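Local structure of TIGR00725 family protein (Thermotoga maritima, 1RCU) at residues V26-Y31 against Y59-G64. The protein is of unknown function but belongs to the SLOG superfamily, whose Rossmann-like members are thought to bind or process nucleotide-derived ligands. Residues are numbered along the deposited sequence; the frame is centred on the assembly and turned at random.
Sequences VVVVGY and YLVFNG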
ATOM      1  N   VAL A  26       1.064  21.663   7.112  1.00 31.91           N
ATOM      2  CA  VAL A  26      -0.346  21.494   7.430  1.00 29.19           C
ATOM      3  C   VAL A  26      -1.046  20.833   6.251  1.00 27.20           C
ATOM      4  O   VAL A  26      -0.847  21.195   5.082  1.00 25.87           O
ATOM      5  CB  VAL A  26      -1.073  22.828   7.810  1.00 28.91           C
ATOM      6  CG1 VAL A  26      -0.105  23.768   8.492  1.00 27.47           C
ATOM      7  CG2 VAL A  26      -1.722  23.464   6.604  1.00 30.71           C
ATOM      8  N   VAL A  27      -1.838  19.824   6.574  1.00 23.88           N
ATOM      9  CA  VAL A  27      -2.589  19.081   5.587  1.00 22.97           C
ATOM     10  C   VAL A  27      -4.027  19.603   5.640  1.00 22.97           C
ATOM     11  O   VAL A  27      -4.586  19.760   6.726  1.00 22.62           O
ATOM     12  CB  VAL A  27      -2.548  17.558   5.932  1.00 22.52           C
ATOM     13  CG1 VAL A  27      -3.693  16.828   5.265  1.00 20.57           C
ATOM     14  CG2 VAL A  27      -1.202  16.951   5.504  1.00 20.81           C
ATOM     15  N   VAL A  28      -4.605  19.921   4.482  1.00 21.64           N
ATOM     16  CA  VAL A  28      -5.985  20.385   4.451  1.00 22.12           C
ATOM     17  C   VAL A  28      -6.787  19.396   3.619  1.00 20.57           C
ATOM     18  O   VAL A  28      -6.360  18.975   2.541  1.00 20.22           O
ATOM     19  CB  VAL A  28      -6.141  21.845   3.872  1.00 23.71           C
ATOM     20  CG1 VAL A  28      -5.159  22.793   4.561  1.00 23.03           C
ATOM     21  CG2 VAL A  28      -5.933  21.854   2.378  1.00 27.94           C
ATOM     22  N   VAL A  29      -7.940  19.005   4.152  1.00 19.53           N
ATOM     23  CA  VAL A  29      -8.827  18.059   3.492  1.00 18.01           C
ATOM     24  C   VAL A  29     -10.230  18.661   3.374  1.00 19.45           C
ATOM     25  O   VAL A  29     -10.604  19.541   4.145  1.00 19.56           O
ATOM     26  CB  VAL A  29      -8.893  16.720   4.287  1.00 14.34           C
ATOM     27  CG1 VAL A  29      -7.502  16.126   4.420  1.00 10.61           C
ATOM     28  CG2 VAL A  29      -9.486  16.954   5.649  1.00  8.87           C
ATOM     29  N   GLY A  30     -11.002  18.179   2.409  1.00 21.27           N
ATOM     30  CA  GLY A  30     -12.351  18.685   2.214  1.00 24.12           C
ATOM     31  C   GLY A  30     -13.025  18.136   0.972  1.00 24.20           C
ATOM     32  O   GLY A  30     -12.487  17.256   0.318  1.00 23.97           O
ATOM     33  N   TYR A  31     -14.202  18.663   0.645  1.00 26.91           N
ATOM     34  CA  TYR A  31     -14.968  18.214  -0.523  1.00 26.51           C
ATOM     35  C   TYR A  31     -14.146  18.143  -1.785  1.00 26.88           C
ATOM     36  O   TYR A  31     -13.209  18.921  -1.967  1.00 28.45           O
ATOM     37  CB  TYR A  31     -16.109  19.176  -0.841  1.00 22.69           C
ATOM     38  CG  TYR A  31     -17.234  19.290   0.148  1.00 22.56           C
ATOM     39  CD1 TYR A  31     -18.131  18.232   0.373  1.00 22.41           C
ATOM     40  CD2 TYR A  31     -17.488  20.513   0.759  1.00 22.29           C
ATOM     41  CE1 TYR A  31     -19.264  18.413   1.186  1.00 23.19           C
ATOM     42  CE2 TYR A  31     -18.608  20.706   1.558  1.00 22.58           C
ATOM     43  CZ  TYR A  31     -19.486  19.665   1.770  1.00 23.16           C
ATOM     44  OH  TYR A  31     -20.570  19.910   2.580  1.00 25.43           O
ATOM     45  N   TYR A  59       3.772  28.272   6.081  1.00 30.34           N
ATOM     46  CA  TYR A  59       3.542  26.836   6.240  1.00 30.13           C
ATOM     47  C   TYR A  59       3.582  26.120   4.884  1.00 29.31           C
ATOM     48  O   TYR A  59       3.190  26.684   3.857  1.00 28.33           O
ATOM     49  CB  TYR A  59       2.170  26.551   6.889  1.00 30.39           C
ATOM     50  CG  TYR A  59       1.963  27.158   8.256  1.00 31.86           C
ATOM     51  CD1 TYR A  59       2.814  26.848   9.316  1.00 32.57           C
ATOM     52  CD2 TYR A  59       0.914  28.049   8.491  1.00 33.16           C
ATOM     53  CE1 TYR A  59       2.635  27.415  10.580  1.00 32.96           C
ATOM     54  CE2 TYR A  59       0.717  28.623   9.759  1.00 34.32           C
ATOM     55  CZ  TYR A  59       1.582  28.300  10.796  1.00 33.81           C
ATOM     56  OH  TYR A  59       1.386  28.868  12.038  1.00 33.49           O
ATOM     57  N   LEU A  60       4.053  24.876   4.896  1.00 27.32           N
ATOM     58  CA  LEU A  60       4.108  24.054   3.695  1.00 26.46           C
ATOM     59  C   LEU A  60       2.762  23.317   3.629  1.00 25.49           C
ATOM     60  O   LEU A  60       2.427  22.570   4.544  1.00 24.45           O
ATOM     61  CB  LEU A  60       5.272  23.062   3.795  1.00 27.16           C
ATOM     62  CG  LEU A  60       5.472  22.150   2.596  1.00 31.20           C
ATOM     63  CD1 LEU A  60       5.556  22.979   1.322  1.00 32.87           C
ATOM     64  CD2 LEU A  60       6.730  21.340   2.811  1.00 33.59           C
ATOM     65  N   VAL A  61       1.999  23.525   2.554  1.00 24.53           N
ATOM     66  CA  VAL A  61       0.682  22.904   2.442  1.00 23.12           C
ATOM     67  C   VAL A  61       0.583  21.619   1.613  1.00 23.77           C
ATOM     68  O   VAL A  61       1.129  21.517   0.516  1.00 23.58           O
ATOM     69  CB  VAL A  61      -0.360  23.940   1.926  1.00 22.33           C
ATOM     70  CG1 VAL A  61      -1.769  23.337   1.940  1.00 19.64           C
ATOM     71  CG2 VAL A  61      -0.327  25.199   2.812  1.00 17.84           C
ATOM     72  N   PHE A  62      -0.111  20.633   2.174  1.00 24.78           N
ATOM     73  CA  PHE A  62      -0.347  19.336   1.521  1.00 24.58           C
ATOM     74  C   PHE A  62      -1.844  19.073   1.427  1.00 24.07           C
ATOM     75  O   PHE A  62      -2.594  19.418   2.341  1.00 22.80           O
ATOM     76  CB  PHE A  62       0.230  18.175   2.338  1.00 25.82           C
ATOM     77  CG  PHE A  62       1.698  18.012   2.222  1.00 26.79           C
ATOM     78  CD1 PHE A  62       2.555  18.931   2.808  1.00 29.17           C
ATOM     79  CD2 PHE A  62       2.232  16.936   1.523  1.00 29.86           C
ATOM     80  CE1 PHE A  62       3.931  18.780   2.710  1.00 29.33           C
ATOM     81  CE2 PHE A  62       3.619  16.764   1.410  1.00 30.59           C
ATOM     82  CZ  PHE A  62       4.472  17.690   2.003  1.00 30.26           C
ATOM     83  N   ASN A  63      -2.262  18.438   0.337  1.00 23.33           N
ATOM     84  CA  ASN A  63      -3.656  18.074   0.147  1.00 23.00           C
ATOM     85  C   ASN A  63      -3.788  16.924  -0.851  1.00 23.20           C
ATOM     86  O   ASN A  63      -2.818  16.559  -1.516  1.00 23.58           O
ATOM     87  CB  ASN A  63      -4.485  19.292  -0.306  1.00 23.07           C
ATOM     88  CG  ASN A  63      -4.017  19.874  -1.619  1.00 22.14           C
ATOM     89  OD1 ASN A  63      -3.911  19.172  -2.624  1.00 26.42           O
ATOM     90  ND2 ASN A  63      -3.747  21.167  -1.623  1.00 18.45           N
ATOM     91  N   GLY A  64      -4.992  16.364  -0.940  1.00 24.73           N
ATOM     92  CA  GLY A  64      -5.270  15.251  -1.834  1.00 24.16           C
ATOM     93  C   GLY A  64      -5.128  15.512  -3.323  1.00 26.46           C
ATOM     94  O   GLY A  64      -5.464  14.644  -4.125  1.00 25.64           O
TER
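Val-26 pairs with Val-61 and Val-27 with Phe-62 on neighbouring parallel strands, their short axes turned 34° against each other. Val-26 N donates to Leu-60 O (3.0 Å). Phe-62 N returns a bond to Val-26 O at 3.1 Å. Val-28 N then reaches Phe-62 O (3.0 Å), which also receives a CA-H contact from Val-27. Beyond Val-28 the strands part. They are the first and second strands of a Rossmann-like sheet, joined by helix 44-56 in a beta-alpha-beta crossover. Strand 121-125 bonds to strand 25-30 and strand 84-88 flanks strand 60-63, so the pair is interior.

Val-26, Val-28 and Val-61 share the face covered by Leu-54 of that helix. Val-26 CG1 meets Tyr-59 CB (3.9 Å) at the start of the pairing. The Tyr-59 ring leads away towards Val-186 and Ile-189. On the reverse face, Val-27 CG2 packs on Phe-62 CB (3.7 Å). Phe-62 CG lies anti to its carbonyl carbon (chi1 -78°), and its ring turns away from Val-27. Asn-63 lies alongside Val-28, its CB 3.4 Å from Val-28 O and beside Val-28 CG2. Its buried amide is held at both ends, OD1 by Gly-65 N and ND2 by Ser-74 OG.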